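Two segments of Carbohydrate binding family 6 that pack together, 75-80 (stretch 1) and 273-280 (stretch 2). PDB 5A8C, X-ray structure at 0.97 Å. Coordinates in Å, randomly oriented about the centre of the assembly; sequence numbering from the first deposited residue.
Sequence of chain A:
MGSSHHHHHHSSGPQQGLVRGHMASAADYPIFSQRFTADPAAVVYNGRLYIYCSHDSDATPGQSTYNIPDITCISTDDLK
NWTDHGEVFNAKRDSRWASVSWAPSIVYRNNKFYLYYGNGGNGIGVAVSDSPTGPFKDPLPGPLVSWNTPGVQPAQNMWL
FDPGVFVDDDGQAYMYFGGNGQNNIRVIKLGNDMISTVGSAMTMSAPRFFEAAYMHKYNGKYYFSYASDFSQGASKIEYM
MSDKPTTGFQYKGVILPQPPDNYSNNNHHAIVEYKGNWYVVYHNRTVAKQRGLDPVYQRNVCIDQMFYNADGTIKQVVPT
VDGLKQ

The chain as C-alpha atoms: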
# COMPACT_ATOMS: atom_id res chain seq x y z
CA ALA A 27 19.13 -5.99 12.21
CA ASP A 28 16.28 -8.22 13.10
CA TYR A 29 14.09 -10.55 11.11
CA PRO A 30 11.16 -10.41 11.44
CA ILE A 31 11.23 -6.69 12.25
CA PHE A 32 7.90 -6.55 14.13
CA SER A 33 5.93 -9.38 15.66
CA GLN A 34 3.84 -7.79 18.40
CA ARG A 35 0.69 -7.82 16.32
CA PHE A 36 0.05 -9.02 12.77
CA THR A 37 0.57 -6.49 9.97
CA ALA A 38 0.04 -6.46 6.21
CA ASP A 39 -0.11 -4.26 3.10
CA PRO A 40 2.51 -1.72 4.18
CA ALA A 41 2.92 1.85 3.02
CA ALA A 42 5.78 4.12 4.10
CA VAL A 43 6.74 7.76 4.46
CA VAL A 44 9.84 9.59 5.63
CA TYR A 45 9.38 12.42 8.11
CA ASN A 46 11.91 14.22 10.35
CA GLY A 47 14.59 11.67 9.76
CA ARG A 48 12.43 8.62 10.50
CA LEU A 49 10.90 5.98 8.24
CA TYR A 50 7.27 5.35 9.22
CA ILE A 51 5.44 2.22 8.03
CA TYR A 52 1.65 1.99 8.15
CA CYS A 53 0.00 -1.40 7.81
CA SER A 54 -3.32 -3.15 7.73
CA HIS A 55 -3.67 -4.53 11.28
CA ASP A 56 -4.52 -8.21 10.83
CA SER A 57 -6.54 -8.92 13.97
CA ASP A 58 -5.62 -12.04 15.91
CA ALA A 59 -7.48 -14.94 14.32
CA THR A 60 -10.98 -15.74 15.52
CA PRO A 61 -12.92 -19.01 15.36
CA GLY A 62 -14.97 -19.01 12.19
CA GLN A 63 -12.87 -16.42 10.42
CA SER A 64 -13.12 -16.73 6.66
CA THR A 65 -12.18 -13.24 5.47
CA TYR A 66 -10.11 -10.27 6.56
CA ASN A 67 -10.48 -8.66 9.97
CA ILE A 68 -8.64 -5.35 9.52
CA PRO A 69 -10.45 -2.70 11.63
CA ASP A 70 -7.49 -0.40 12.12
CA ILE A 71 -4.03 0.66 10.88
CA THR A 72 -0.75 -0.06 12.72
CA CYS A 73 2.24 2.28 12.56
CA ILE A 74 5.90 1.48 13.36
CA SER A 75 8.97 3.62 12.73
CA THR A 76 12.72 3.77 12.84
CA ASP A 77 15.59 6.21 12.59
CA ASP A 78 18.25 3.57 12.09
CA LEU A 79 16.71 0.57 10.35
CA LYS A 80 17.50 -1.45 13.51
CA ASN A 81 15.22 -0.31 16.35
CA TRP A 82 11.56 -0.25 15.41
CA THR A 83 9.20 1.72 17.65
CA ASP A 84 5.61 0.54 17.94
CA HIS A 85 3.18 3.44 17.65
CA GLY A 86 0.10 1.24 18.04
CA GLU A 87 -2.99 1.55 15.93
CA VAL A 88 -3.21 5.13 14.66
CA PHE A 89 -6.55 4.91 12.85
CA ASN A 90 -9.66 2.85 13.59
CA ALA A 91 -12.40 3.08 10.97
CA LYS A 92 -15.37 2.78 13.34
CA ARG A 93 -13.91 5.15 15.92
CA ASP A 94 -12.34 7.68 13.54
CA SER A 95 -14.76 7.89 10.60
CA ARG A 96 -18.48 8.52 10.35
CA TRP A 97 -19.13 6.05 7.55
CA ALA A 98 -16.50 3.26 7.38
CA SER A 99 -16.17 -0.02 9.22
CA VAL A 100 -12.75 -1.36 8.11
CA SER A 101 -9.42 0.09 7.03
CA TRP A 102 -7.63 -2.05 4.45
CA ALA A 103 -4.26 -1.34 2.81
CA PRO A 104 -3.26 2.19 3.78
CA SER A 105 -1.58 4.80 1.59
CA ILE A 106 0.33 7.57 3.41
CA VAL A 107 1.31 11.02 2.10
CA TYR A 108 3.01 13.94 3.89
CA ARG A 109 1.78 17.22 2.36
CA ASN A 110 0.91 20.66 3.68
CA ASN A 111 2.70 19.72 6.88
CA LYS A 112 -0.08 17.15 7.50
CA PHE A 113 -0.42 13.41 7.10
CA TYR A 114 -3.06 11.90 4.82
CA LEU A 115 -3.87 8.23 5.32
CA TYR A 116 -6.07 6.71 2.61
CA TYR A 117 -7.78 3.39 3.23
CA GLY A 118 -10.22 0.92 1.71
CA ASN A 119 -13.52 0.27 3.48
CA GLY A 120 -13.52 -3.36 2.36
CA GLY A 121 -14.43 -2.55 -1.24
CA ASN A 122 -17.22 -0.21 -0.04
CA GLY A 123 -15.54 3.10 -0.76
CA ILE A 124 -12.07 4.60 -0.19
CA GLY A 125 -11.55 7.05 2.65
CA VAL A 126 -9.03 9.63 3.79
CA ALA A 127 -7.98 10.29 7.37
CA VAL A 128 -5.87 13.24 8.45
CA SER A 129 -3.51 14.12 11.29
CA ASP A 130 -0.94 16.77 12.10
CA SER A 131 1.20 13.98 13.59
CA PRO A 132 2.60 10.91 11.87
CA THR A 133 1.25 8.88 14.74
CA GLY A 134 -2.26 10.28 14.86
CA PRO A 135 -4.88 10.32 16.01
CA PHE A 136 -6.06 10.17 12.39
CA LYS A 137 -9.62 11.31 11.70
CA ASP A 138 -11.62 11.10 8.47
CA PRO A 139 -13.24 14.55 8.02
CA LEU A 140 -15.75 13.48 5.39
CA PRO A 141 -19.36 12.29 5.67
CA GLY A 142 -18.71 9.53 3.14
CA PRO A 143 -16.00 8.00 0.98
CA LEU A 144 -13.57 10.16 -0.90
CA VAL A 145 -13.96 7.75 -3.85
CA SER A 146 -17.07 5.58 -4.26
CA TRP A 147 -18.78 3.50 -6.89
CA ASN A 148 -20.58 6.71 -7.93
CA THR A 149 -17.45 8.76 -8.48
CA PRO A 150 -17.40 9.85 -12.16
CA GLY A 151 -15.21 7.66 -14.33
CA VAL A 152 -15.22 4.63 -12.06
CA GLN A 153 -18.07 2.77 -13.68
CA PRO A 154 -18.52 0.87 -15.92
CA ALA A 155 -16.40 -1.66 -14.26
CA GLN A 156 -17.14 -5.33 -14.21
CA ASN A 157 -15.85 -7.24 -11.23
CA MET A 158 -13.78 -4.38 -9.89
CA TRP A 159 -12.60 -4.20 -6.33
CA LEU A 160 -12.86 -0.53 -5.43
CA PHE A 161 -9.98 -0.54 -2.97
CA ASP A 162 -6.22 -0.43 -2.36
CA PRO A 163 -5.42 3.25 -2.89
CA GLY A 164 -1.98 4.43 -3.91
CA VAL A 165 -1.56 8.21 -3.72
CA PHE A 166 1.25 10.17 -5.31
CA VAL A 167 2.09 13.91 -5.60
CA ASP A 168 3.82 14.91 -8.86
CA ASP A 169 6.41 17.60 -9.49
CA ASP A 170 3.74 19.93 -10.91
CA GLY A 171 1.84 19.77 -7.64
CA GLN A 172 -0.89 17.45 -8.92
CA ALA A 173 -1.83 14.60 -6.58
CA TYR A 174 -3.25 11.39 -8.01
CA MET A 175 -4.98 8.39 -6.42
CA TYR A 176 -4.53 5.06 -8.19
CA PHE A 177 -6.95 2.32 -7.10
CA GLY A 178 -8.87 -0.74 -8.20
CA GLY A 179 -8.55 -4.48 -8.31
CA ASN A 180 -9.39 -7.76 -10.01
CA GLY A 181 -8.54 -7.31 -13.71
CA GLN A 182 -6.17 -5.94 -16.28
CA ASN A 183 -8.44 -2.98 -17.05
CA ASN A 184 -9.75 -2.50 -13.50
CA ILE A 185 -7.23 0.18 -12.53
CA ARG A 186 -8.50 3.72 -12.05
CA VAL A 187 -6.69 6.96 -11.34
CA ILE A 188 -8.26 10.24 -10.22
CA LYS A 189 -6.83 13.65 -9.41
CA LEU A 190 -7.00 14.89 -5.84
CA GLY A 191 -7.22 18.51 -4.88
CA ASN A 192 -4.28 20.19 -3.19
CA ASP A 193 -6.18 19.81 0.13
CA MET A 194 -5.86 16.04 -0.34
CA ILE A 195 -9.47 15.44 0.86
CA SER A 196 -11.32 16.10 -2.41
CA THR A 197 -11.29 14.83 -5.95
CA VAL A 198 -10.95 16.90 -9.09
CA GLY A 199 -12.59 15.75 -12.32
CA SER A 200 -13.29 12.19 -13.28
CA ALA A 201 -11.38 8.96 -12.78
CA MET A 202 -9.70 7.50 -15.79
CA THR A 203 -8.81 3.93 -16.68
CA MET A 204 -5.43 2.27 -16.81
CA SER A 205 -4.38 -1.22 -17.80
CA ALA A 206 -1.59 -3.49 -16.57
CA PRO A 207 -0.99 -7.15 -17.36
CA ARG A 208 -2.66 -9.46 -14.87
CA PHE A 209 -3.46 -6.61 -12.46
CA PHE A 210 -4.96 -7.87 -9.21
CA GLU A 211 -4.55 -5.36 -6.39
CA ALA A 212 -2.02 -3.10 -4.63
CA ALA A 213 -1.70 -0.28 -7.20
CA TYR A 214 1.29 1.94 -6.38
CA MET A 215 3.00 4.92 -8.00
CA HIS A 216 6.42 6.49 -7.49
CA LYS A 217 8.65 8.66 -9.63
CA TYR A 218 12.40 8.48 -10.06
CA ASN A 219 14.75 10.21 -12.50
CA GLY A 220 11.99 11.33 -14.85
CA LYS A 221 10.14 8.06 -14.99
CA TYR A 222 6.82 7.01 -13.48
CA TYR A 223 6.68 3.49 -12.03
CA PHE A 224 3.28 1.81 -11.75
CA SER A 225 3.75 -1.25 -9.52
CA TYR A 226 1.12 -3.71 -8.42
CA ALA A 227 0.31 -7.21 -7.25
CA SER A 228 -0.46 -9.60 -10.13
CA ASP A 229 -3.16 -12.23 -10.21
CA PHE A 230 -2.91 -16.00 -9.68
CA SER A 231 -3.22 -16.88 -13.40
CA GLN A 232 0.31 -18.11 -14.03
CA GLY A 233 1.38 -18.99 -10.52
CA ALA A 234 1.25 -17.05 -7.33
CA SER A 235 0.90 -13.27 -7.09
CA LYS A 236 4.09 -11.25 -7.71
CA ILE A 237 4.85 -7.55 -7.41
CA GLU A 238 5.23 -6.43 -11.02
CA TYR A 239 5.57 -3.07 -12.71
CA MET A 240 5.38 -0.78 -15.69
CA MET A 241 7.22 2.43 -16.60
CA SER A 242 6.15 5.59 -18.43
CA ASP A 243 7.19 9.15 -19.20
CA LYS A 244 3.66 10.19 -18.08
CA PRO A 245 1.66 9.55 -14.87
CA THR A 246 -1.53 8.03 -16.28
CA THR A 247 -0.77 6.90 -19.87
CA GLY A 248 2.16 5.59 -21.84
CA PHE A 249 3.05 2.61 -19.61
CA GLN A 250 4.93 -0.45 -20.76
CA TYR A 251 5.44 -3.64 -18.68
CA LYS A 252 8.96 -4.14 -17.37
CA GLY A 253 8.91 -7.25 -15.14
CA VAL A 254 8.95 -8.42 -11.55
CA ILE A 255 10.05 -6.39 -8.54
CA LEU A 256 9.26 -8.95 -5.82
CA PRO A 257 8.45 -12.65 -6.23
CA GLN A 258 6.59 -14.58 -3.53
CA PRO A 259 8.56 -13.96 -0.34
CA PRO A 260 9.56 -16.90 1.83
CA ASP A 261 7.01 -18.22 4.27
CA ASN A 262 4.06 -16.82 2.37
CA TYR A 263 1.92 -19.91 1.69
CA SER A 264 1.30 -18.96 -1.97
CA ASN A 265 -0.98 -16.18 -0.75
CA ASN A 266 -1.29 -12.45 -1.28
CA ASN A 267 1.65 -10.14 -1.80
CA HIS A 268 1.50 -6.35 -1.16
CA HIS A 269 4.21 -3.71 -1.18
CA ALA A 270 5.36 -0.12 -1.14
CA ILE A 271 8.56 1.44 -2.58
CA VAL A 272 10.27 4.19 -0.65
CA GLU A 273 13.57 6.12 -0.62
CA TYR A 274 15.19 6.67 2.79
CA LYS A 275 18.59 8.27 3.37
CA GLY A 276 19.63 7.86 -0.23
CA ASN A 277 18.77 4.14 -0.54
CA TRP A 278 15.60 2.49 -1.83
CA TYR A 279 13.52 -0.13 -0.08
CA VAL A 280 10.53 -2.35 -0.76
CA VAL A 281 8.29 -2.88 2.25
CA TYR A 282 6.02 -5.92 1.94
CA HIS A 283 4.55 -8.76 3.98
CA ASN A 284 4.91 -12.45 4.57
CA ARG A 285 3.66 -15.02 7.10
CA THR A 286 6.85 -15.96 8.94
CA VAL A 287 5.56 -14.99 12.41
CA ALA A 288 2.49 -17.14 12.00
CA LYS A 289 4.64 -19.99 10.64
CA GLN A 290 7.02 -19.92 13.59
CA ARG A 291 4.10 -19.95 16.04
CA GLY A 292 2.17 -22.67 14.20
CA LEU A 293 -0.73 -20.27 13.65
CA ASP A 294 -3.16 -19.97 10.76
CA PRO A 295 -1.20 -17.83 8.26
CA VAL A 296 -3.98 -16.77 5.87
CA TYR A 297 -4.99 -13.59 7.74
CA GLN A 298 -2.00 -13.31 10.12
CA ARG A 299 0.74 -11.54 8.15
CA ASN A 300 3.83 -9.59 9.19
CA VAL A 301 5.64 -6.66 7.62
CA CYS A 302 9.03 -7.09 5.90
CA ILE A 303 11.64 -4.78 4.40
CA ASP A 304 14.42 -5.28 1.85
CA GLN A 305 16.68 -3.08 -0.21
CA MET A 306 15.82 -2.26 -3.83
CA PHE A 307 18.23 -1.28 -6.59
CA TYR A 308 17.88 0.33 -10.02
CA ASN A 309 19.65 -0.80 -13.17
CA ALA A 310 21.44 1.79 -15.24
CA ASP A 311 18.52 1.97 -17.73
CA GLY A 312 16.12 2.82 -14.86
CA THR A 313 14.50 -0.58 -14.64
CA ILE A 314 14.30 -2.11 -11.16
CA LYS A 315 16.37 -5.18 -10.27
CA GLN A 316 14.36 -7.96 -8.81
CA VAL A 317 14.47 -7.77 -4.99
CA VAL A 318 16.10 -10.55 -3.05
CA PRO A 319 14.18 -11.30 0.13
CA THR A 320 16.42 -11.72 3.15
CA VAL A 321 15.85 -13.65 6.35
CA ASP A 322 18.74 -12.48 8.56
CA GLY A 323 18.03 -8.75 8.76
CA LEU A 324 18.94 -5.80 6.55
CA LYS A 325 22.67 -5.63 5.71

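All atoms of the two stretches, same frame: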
# COMPACT_ATOMS: atom_id res chain seq x y z
N SER A 75 7.98 2.75 13.36
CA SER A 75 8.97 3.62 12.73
C SER A 75 10.34 3.34 13.23
O SER A 75 10.58 2.73 14.27
CB SER A 75 8.66 5.12 12.94
OG SER A 75 8.98 5.53 14.27
N THR A 76 11.31 3.90 12.49
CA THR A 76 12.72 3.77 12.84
C THR A 76 13.49 5.00 12.39
O THR A 76 13.14 5.63 11.42
CB THR A 76 13.32 2.53 12.17
OG1 THR A 76 14.63 2.26 12.72
CG2 THR A 76 13.42 2.64 10.65
N ASP A 77 14.60 5.26 13.09
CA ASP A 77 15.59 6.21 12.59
C ASP A 77 16.90 5.57 12.22
O ASP A 77 17.82 6.29 11.86
CB ASP A 77 15.85 7.41 13.52
CG ASP A 77 16.62 7.08 14.73
OD1 ASP A 77 16.94 5.90 14.92
OD2 ASP A 77 16.95 8.06 15.45
N ASP A 78 16.98 4.26 12.28
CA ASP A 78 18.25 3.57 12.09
C ASP A 78 18.15 2.25 11.36
O ASP A 78 19.17 1.60 11.14
CB ASP A 78 19.04 3.40 13.42
CG ASP A 78 18.39 2.47 14.40
OD1 ASP A 78 17.29 1.93 14.13
OD2 ASP A 78 18.97 2.26 15.47
N LEU A 79 16.92 1.83 10.97
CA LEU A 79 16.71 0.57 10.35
C LEU A 79 17.16 -0.63 11.23
O LEU A 79 17.40 -1.70 10.68
CB LEU A 79 17.34 0.51 8.94
CG LEU A 79 16.73 1.49 7.90
CD1 LEU A 79 17.64 1.62 6.69
CD2 LEU A 79 15.34 1.09 7.46
N LYS A 80 17.15 -0.43 12.54
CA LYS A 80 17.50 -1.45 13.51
C LYS A 80 16.48 -1.52 14.62
O LYS A 80 16.05 -2.66 14.99
CB LYS A 80 18.91 -1.24 14.04
CG LYS A 80 20.01 -1.31 12.98
CD LYS A 80 21.42 -0.98 13.51
CE LYS A 80 22.42 -0.86 12.37
NZ LYS A 80 22.11 0.28 11.45
N GLU A 273 12.16 5.70 -0.74
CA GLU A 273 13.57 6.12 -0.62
C GLU A 273 13.78 6.65 0.79
O GLU A 273 12.97 7.43 1.32
CB GLU A 273 13.88 7.21 -1.63
CG GLU A 273 15.37 7.50 -1.72
CD GLU A 273 15.74 8.61 -2.66
OE1 GLU A 273 14.85 9.35 -3.15
OE2 GLU A 273 16.97 8.75 -2.89
N TYR A 274 14.88 6.22 1.42
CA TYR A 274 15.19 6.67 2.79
C TYR A 274 16.69 6.78 2.91
O TYR A 274 17.41 5.80 2.67
CB TYR A 274 14.62 5.68 3.82
CG TYR A 274 14.93 6.02 5.28
CD1 TYR A 274 14.59 7.27 5.82
CD2 TYR A 274 15.59 5.13 6.10
CE1 TYR A 274 14.80 7.57 7.14
CE2 TYR A 274 15.79 5.42 7.43
CZ TYR A 274 15.44 6.67 7.94
OH TYR A 274 15.69 6.92 9.27
N LYS A 275 17.16 8.00 3.18
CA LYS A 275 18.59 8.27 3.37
C LYS A 275 19.40 7.79 2.17
O LYS A 275 20.47 7.21 2.33
CB LYS A 275 19.08 7.72 4.70
CG LYS A 275 18.43 8.45 5.89
CD LYS A 275 18.83 7.89 7.23
CE LYS A 275 18.31 8.75 8.38
NZ LYS A 275 18.62 8.16 9.74
N GLY A 276 18.90 8.09 0.99
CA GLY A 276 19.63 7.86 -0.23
C GLY A 276 19.62 6.44 -0.76
O GLY A 276 20.25 6.19 -1.79
N ASN A 277 18.94 5.51 -0.09
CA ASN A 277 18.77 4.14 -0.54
C ASN A 277 17.27 3.89 -0.75
O ASN A 277 16.44 4.59 -0.23
CB ASN A 277 19.31 3.18 0.50
CG ASN A 277 20.79 3.34 0.71
OD1 ASN A 277 21.24 3.72 1.82
ND2 ASN A 277 21.54 3.17 -0.32
N TRP A 278 16.98 2.87 -1.55
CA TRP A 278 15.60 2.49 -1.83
C TRP A 278 15.27 1.18 -1.17
O TRP A 278 16.12 0.29 -1.03
CB TRP A 278 15.37 2.40 -3.33
CG TRP A 278 15.45 3.73 -4.00
CD1 TRP A 278 16.55 4.42 -4.36
CD2 TRP A 278 14.34 4.56 -4.34
NE1 TRP A 278 16.22 5.64 -4.91
CE2 TRP A 278 14.86 5.74 -4.92
CE3 TRP A 278 12.94 4.43 -4.23
CZ2 TRP A 278 14.03 6.75 -5.40
CZ3 TRP A 278 12.12 5.43 -4.71
CH2 TRP A 278 12.67 6.60 -5.27
N TYR A 279 14.02 1.05 -0.75
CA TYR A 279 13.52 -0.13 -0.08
C TYR A 279 12.15 -0.52 -0.62
O TYR A 279 11.35 0.34 -0.99
CB TYR A 279 13.38 0.12 1.43
CG TYR A 279 14.70 0.47 2.07
CD1 TYR A 279 15.58 -0.50 2.51
CD2 TYR A 279 15.12 1.79 2.13
CE1 TYR A 279 16.84 -0.17 2.97
CE2 TYR A 279 16.37 2.12 2.60
CZ TYR A 279 17.24 1.15 3.02
OH TYR A 279 18.48 1.47 3.48
N VAL A 280 11.90 -1.82 -0.62
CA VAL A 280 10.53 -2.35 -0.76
C VAL A 280 10.10 -2.85 0.61
O VAL A 280 10.80 -3.66 1.25
CB VAL A 280 10.44 -3.45 -1.81
CG1 VAL A 280 9.05 -3.98 -1.94
CG2 VAL A 280 10.86 -2.94 -3.17

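The contact is small, 232 Å² summed over both sides, and mainly apolar. In register, D77 CA lies 9.8 Å from Y274 CA and D78 CA lies 9.9 Å from K275 CA, so the backbones do not pair and side chains span the gap.

L79 provides the apolar centre. Its CA-to-CB bond points toward stretch 2, and chi1 of -64° (m) with chi2 of 165° (t) sets the isobutyl group against two tyrosines. L79 CG lies 4.1 Å from Y274 CE2, near the plane of that ring and thus at its edge. L79 CD1 approaches Y279 CZ at 3.7 Å and Y279 OH at 3.3 Å. A branched aliphatic side chain suits this position because it can meet both rings at once; L79 has 66 Å² covered, Y274 65 Å² and Y279 31 Å². Both tyrosines are buried, and their CA-to-CB bonds point toward stretch 1. The t rotamer of Y274 (178°) extends its ring so that Y274 OH reaches 3.4 Å from D77 CA, a packing contact, while the hydroxyl is hydrogen-bonded elsewhere in the structure.

One polar bond crosses the interface: K275 NZ donates weakly to D77 O over 2.9 Å. K275 is extended (m, t, t, t), which carries its amine to a backbone carbonyl; the D77 side chain starts away from stretch 2. A second weak bond, from K275 NZ to Y274 OH at 3.2 Å, links the lysine to the neighbouring phenol.

Local bonds brace both partners. T76 OG1 accepts from D78 N at 3.1 Å (169°), and weakly from L79 N at 2.9 Å (127°), tying the loop that carries L79 to the strand end. In stretch 2, Y274 N to N277 O (2.8 Å) and N277 N to Y274 O (3.2 Å) close a type I' turn; G276 suits its positive phi of 80°.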